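Local coordinates for putative uncharacterized protein (Chaetomium thermophilum, PDB 5IJP), which binds inositol hexakisphosphate through the SPX domain of Vtc4, and probably serves as an inositol polyphosphate sensor in phosphate homeostasis, at residues Y174-S177 / V178-S182; H128-A131 / K132-Q135; W154-K157 / P158-T162. All coordinates share one frame; numbering follows the deposited sequence.

All three contacts are local, about one helical turn long, in the SPX helical bundle. Along the chain, contact 2 comes first, on helix 110-151; contact 3 follows at the loop and start of helix 157-165; contact 1 comes last, on helix 171-190. Contacts 1 and 2 have centres about 15 Å apart and touch: Tyr174 OH lies 3.4 Å from Leu130 CD2, so helix 171-190 packs against helix 110-151. Contact 3 stands apart, about 23 Å from contact 2 and about 32 Å from contact 1 between centres. Both later helices rest on helices 52-97 and 110-151, and none forms the ligand pocket: the Lys157 and Gln135 side chains lie about 12 and 13 Å from inositol hexakisphosphate.

Contact 1. Residues Y174-S177 / V178-S182; sequences YDAS and VVRLS
Val178 lays its CG2 methyl over one face of the Tyr174 ring, a CH-pi contact one turn along helix 171-190, the last helix of the SPX bundle. The methyl is 3.9 Å from the ring centroid and displaced toward the rim, with Tyr174 CZ the ring atom closest to Val178 CG2 at 3.7 Å. Placing CG of Tyr174 opposite its own backbone N (chi1 175°) sends the ring inward, where it touches Ala77 and Ile80 of helix 52-97 and Val127 and Leu130 of helix 110-151. A serine here removes the ring, and Val178 CG2 would probably be left without its partner and a gap opened toward helices 52-97 and 110-151.

Next round the helix, the Arg180 chain bends at chi3 (-66°), which turns a face of its guanidinium over Ser177 CA and Ala176 O while NE forms a salt bridge with Glu88. Ser177 OG is hydrogen-bonded to Asn173 O, a turn back. Regular backbone bonds hold the frame, including Leu181 N to Ser177 O at 2.9 Å. One turn further on, Ser182 N and Ser182 OG both donate to Val178 O at 3.2 Å, from opposite faces of its carbonyl plane.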
# COMPACT_ATOMS: atom_id res chain seq x y z
N TYR A 174 -9.91 5.96 9.05
CA TYR A 174 -8.56 5.50 9.37
C TYR A 174 -7.61 6.67 9.63
O TYR A 174 -6.84 6.61 10.58
CB TYR A 174 -8.01 4.56 8.28
CG TYR A 174 -6.57 4.15 8.49
CD1 TYR A 174 -6.23 3.19 9.43
CD2 TYR A 174 -5.55 4.72 7.73
CE1 TYR A 174 -4.90 2.81 9.63
CE2 TYR A 174 -4.22 4.35 7.93
CZ TYR A 174 -3.90 3.40 8.88
OH TYR A 174 -2.59 3.03 9.08
N ASP A 175 -7.66 7.72 8.77
CA ASP A 175 -6.82 8.91 8.90
C ASP A 175 -7.08 9.65 10.21
O ASP A 175 -6.13 10.12 10.84
CB ASP A 175 -6.99 9.85 7.69
CG ASP A 175 -6.39 9.34 6.39
OD1 ASP A 175 -5.33 8.68 6.44
OD2 ASP A 175 -6.95 9.65 5.32
N ALA A 176 -8.36 9.71 10.65
CA ALA A 176 -8.78 10.33 11.90
C ALA A 176 -8.26 9.52 13.10
O ALA A 176 -7.90 10.12 14.12
CB ALA A 176 -10.30 10.42 11.95
N SER A 177 -8.21 8.18 12.97
CA SER A 177 -7.71 7.26 13.99
C SER A 177 -6.20 7.44 14.21
O SER A 177 -5.74 7.38 15.35
CB SER A 177 -8.02 5.81 13.62
OG SER A 177 -9.42 5.60 13.47
N VAL A 178 -5.44 7.67 13.11
CA VAL A 178 -3.99 7.91 13.11
C VAL A 178 -3.69 9.25 13.80
O VAL A 178 -2.72 9.35 14.55
CB VAL A 178 -3.38 7.79 11.68
CG1 VAL A 178 -1.90 8.18 11.65
CG2 VAL A 178 -3.56 6.38 11.11
N VAL A 179 -4.55 10.27 13.57
CA VAL A 179 -4.47 11.61 14.17
C VAL A 179 -4.64 11.49 15.70
O VAL A 179 -3.85 12.07 16.45
CB VAL A 179 -5.47 12.61 13.51
CG1 VAL A 179 -5.66 13.88 14.34
CG2 VAL A 179 -5.02 12.97 12.09
N ARG A 180 -5.65 10.71 16.15
CA ARG A 180 -5.92 10.45 17.57
C ARG A 180 -4.76 9.69 18.22
O ARG A 180 -4.38 10.02 19.34
CB ARG A 180 -7.24 9.68 17.76
CG ARG A 180 -8.49 10.49 17.46
CD ARG A 180 -9.76 9.80 17.96
NE ARG A 180 -10.03 8.55 17.26
CZ ARG A 180 -10.79 8.44 16.18
NH1 ARG A 180 -11.37 9.51 15.65
NH2 ARG A 180 -10.99 7.25 15.62
N LEU A 181 -4.20 8.69 17.49
CA LEU A 181 -3.06 7.86 17.91
C LEU A 181 -1.83 8.70 18.26
O LEU A 181 -1.15 8.41 19.25
CB LEU A 181 -2.75 6.82 16.81
CG LEU A 181 -1.55 5.88 17.00
CD1 LEU A 181 -1.84 4.80 18.02
CD2 LEU A 181 -1.16 5.24 15.68
N SER A 182 -1.56 9.75 17.46
CA SER A 182 -0.45 10.69 17.66
C SER A 182 -0.67 11.51 18.93
O SER A 182 0.29 11.76 19.67
CB SER A 182 -0.29 11.61 16.46
OG SER A 182 0.01 10.87 15.28

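Contact 2. Residues H128-A131 / K132-Q135; sequences HDLA and KFVQ
Helix 110-151, one of the two longest helices of the SPX bundle, runs through this contact with an outer side carried by His128 and Lys132 and an inner side carried by Leu130 and Phe133. On the outer side Lys132 sits one turn beyond His128 and brings its CG over a face of the imidazole, where Lys132 CG is 4.3 Å from His128 NE2. Bends at chi2 (-90°) and chi4 fold the lysine chain, and its NZ finishes 4.6 Å from His128 NE2 without contact between them. Were the histidine protonated, the nearby ammonium would probably make that charge less favourable.

On the inner side Leu130 and Phe133 meet loosely, Leu130 CD1 standing 4.5 Å from Phe133 CD2. The phenylalanine ring points into the bundle, stacked with Tyr15 and edge-to-face with Tyr19, so it ties the long helix to the N-terminal part of the chain. Leu130 instead packs on Lys76 and Ala77 of helix 52-97, and both Phe133 and Val134 touch Gln73 of that helix.

Four consecutive backbone bonds fix the spacing of these side chains. Lys132 N donates to His128 O at 2.8 Å, and Phe133 N reaches Asp129 O at 3.2 Å. Val134 N bonds to Leu130 O in the same i to i+4 pattern. The last of the four runs from Gln135 N to Ala131 O, 2.9 Å long.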
# COMPACT_ATOMS: atom_id res chain seq x y z
N HIS A 128 3.42 3.25 9.95
CA HIS A 128 4.56 3.55 9.09
C HIS A 128 4.90 2.39 8.15
O HIS A 128 5.19 2.63 6.97
CB HIS A 128 5.79 3.96 9.93
CG HIS A 128 7.04 4.18 9.14
ND1 HIS A 128 8.14 3.36 9.28
CD2 HIS A 128 7.31 5.11 8.19
CE1 HIS A 128 9.05 3.82 8.44
NE2 HIS A 128 8.60 4.87 7.76
N ASP A 129 4.83 1.14 8.65
CA ASP A 129 5.08 -0.07 7.86
C ASP A 129 4.00 -0.27 6.80
O ASP A 129 4.31 -0.74 5.70
CB ASP A 129 5.22 -1.31 8.76
CG ASP A 129 6.51 -1.38 9.56
OD1 ASP A 129 7.58 -1.05 8.99
OD2 ASP A 129 6.47 -1.81 10.73
N LEU A 130 2.74 0.10 7.12
CA LEU A 130 1.62 0.04 6.19
C LEU A 130 1.75 1.18 5.17
O LEU A 130 1.48 0.96 3.99
CB LEU A 130 0.27 0.11 6.94
CG LEU A 130 -1.02 0.13 6.09
CD1 LEU A 130 -1.25 -1.19 5.37
CD2 LEU A 130 -2.22 0.46 6.93
N ALA A 131 2.19 2.37 5.62
CA ALA A 131 2.43 3.55 4.78
C ALA A 131 3.55 3.26 3.78
O ALA A 131 3.47 3.72 2.64
CB ALA A 131 2.78 4.75 5.64
N LYS A 132 4.57 2.48 4.21
CA LYS A 132 5.70 2.04 3.39
C LYS A 132 5.20 1.09 2.30
O LYS A 132 5.66 1.18 1.16
CB LYS A 132 6.77 1.34 4.26
CG LYS A 132 8.05 2.15 4.46
CD LYS A 132 9.09 1.87 3.38
CE LYS A 132 10.48 2.35 3.76
NZ LYS A 132 10.58 3.84 3.72
N PHE A 133 4.24 0.20 2.66
CA PHE A 133 3.61 -0.76 1.75
C PHE A 133 2.77 -0.02 0.71
O PHE A 133 2.85 -0.35 -0.47
CB PHE A 133 2.77 -1.79 2.52
CG PHE A 133 1.98 -2.76 1.68
CD1 PHE A 133 2.60 -3.83 1.04
CD2 PHE A 133 0.60 -2.62 1.53
CE1 PHE A 133 1.86 -4.73 0.26
CE2 PHE A 133 -0.14 -3.52 0.76
CZ PHE A 133 0.50 -4.57 0.13
N VAL A 134 1.98 0.99 1.14
CA VAL A 134 1.15 1.82 0.26
C VAL A 134 2.06 2.61 -0.70
O VAL A 134 1.77 2.66 -1.90
CB VAL A 134 0.16 2.73 1.07
CG1 VAL A 134 -0.55 3.74 0.16
CG2 VAL A 134 -0.86 1.90 1.84
N GLN A 135 3.20 3.13 -0.19
CA GLN A 135 4.21 3.89 -0.94
C GLN A 135 4.87 3.05 -2.05
O GLN A 135 4.84 3.45 -3.21
CB GLN A 135 5.26 4.48 0.02
CG GLN A 135 6.44 5.21 -0.65
CD GLN A 135 7.68 4.35 -0.73
OE1 GLN A 135 8.30 4.01 0.28
NE2 GLN A 135 8.09 4.02 -1.95

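Contact 3. Residues W154-K157 / P158-T162; sequences WRLK and PVFDT
Lys157 O accepts a hydrogen bond from Asp161 N at 3.0 Å, in the first turn of helix 157-165. One residue earlier, Leu156 O takes a weak bond of 3.4 Å from Phe160 N. The same carbonyl oxygen also lies at the edge of the Phe160 ring and in its plane, with Phe160 CD1 the nearest ring atom.

Beside these bonds the side chains of Leu156 and Phe160 run side by side in the same direction, and Leu156 CD2 touches Phe160 CE1 at 3.7 Å. Both turn inward: Leu156 onto Val59 and Phe160 onto Leu62 of helix 52-97, while Phe160 also meets Ile145 of helix 110-151. Leu156 N is held by Asp149 OD1, which fixes the end of the loop to that long helix.

On another side, Lys157 makes a cation-pi contact with Tyr142, its chain bending at chi3 (-86°) and again at chi4. Its NZ stays 6.8 Å from Asp161 OD2, too far for a salt bridge. Pro158 CD packs beside Arg155 CB at 4.2 Å. A proline, having no N-H to donate, fits the opening turn of a helix, and here it helps mark where the loop after helix 110-151 passes into the short helix 157-165 of the SPX bundle.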
# COMPACT_ATOMS: atom_id res chain seq x y z
N TRP A 154 0.37 2.08 -26.52
CA TRP A 154 -1.00 2.13 -26.02
C TRP A 154 -0.96 2.78 -24.63
O TRP A 154 -0.16 2.38 -23.79
CB TRP A 154 -1.59 0.71 -25.91
CG TRP A 154 -1.72 -0.05 -27.21
CD1 TRP A 154 -0.71 -0.41 -28.05
CD2 TRP A 154 -2.91 -0.65 -27.73
NE1 TRP A 154 -1.21 -1.13 -29.11
CE2 TRP A 154 -2.56 -1.30 -28.93
CE3 TRP A 154 -4.25 -0.67 -27.32
CZ2 TRP A 154 -3.50 -1.97 -29.72
CZ3 TRP A 154 -5.18 -1.33 -28.10
CH2 TRP A 154 -4.80 -1.98 -29.29
N ARG A 155 -1.80 3.80 -24.41
CA ARG A 155 -1.83 4.52 -23.13
C ARG A 155 -2.87 3.98 -22.15
O ARG A 155 -4.04 3.83 -22.51
CB ARG A 155 -1.99 6.03 -23.35
CG ARG A 155 -0.66 6.76 -23.47
CD ARG A 155 -0.79 8.04 -24.27
NE ARG A 155 -0.65 7.81 -25.71
CZ ARG A 155 0.49 7.92 -26.38
NH1 ARG A 155 1.61 8.28 -25.76
NH2 ARG A 155 0.52 7.69 -27.69
N LEU A 156 -2.43 3.67 -20.92
CA LEU A 156 -3.27 3.16 -19.83
C LEU A 156 -3.43 4.17 -18.69
O LEU A 156 -4.33 4.02 -17.86
CB LEU A 156 -2.75 1.82 -19.29
CG LEU A 156 -3.40 0.54 -19.84
CD1 LEU A 156 -2.80 -0.69 -19.20
CD2 LEU A 156 -4.91 0.54 -19.65
N LYS A 157 -2.57 5.20 -18.67
CA LYS A 157 -2.55 6.27 -17.66
C LYS A 157 -3.86 7.09 -17.54
O LYS A 157 -4.21 7.36 -16.39
CB LYS A 157 -1.34 7.20 -17.89
CG LYS A 157 -0.84 7.89 -16.62
CD LYS A 157 0.51 8.59 -16.82
CE LYS A 157 1.71 7.68 -16.62
NZ LYS A 157 1.90 7.31 -15.19
N PRO A 158 -4.59 7.49 -18.62
CA PRO A 158 -5.81 8.32 -18.42
C PRO A 158 -6.83 7.84 -17.39
O PRO A 158 -7.34 8.67 -16.64
CB PRO A 158 -6.42 8.39 -19.82
CG PRO A 158 -5.27 8.27 -20.73
CD PRO A 158 -4.33 7.31 -20.06
N VAL A 159 -7.14 6.52 -17.33
CA VAL A 159 -8.13 6.02 -16.36
C VAL A 159 -7.46 5.42 -15.11
O VAL A 159 -8.09 5.42 -14.05
CB VAL A 159 -9.21 5.07 -16.95
CG1 VAL A 159 -10.00 5.75 -18.07
CG2 VAL A 159 -8.63 3.73 -17.41
N PHE A 160 -6.22 4.91 -15.23
CA PHE A 160 -5.52 4.30 -14.11
C PHE A 160 -4.91 5.31 -13.12
O PHE A 160 -4.59 4.92 -12.00
CB PHE A 160 -4.48 3.28 -14.58
CG PHE A 160 -5.05 1.88 -14.75
CD1 PHE A 160 -5.48 1.43 -15.99
CD2 PHE A 160 -5.16 1.03 -13.66
CE1 PHE A 160 -6.01 0.15 -16.14
CE2 PHE A 160 -5.70 -0.26 -13.81
CZ PHE A 160 -6.12 -0.69 -15.05
N ASP A 161 -4.78 6.60 -13.52
CA ASP A 161 -4.25 7.63 -12.62
C ASP A 161 -5.26 7.99 -11.52
O ASP A 161 -4.86 8.23 -10.38
CB ASP A 161 -3.73 8.88 -13.36
CG ASP A 161 -4.69 9.60 -14.30
OD1 ASP A 161 -5.90 9.70 -13.97
OD2 ASP A 161 -4.23 10.14 -15.33
N THR A 162 -6.56 7.99 -11.86
CA THR A 162 -7.66 8.28 -10.93
C THR A 162 -8.07 7.01 -10.16
O THR A 162 -8.59 7.13 -9.05
CB THR A 162 -8.83 9.00 -11.63
OG1 THR A 162 -9.78 9.41 -10.65
CG2 THR A 162 -9.51 8.16 -12.71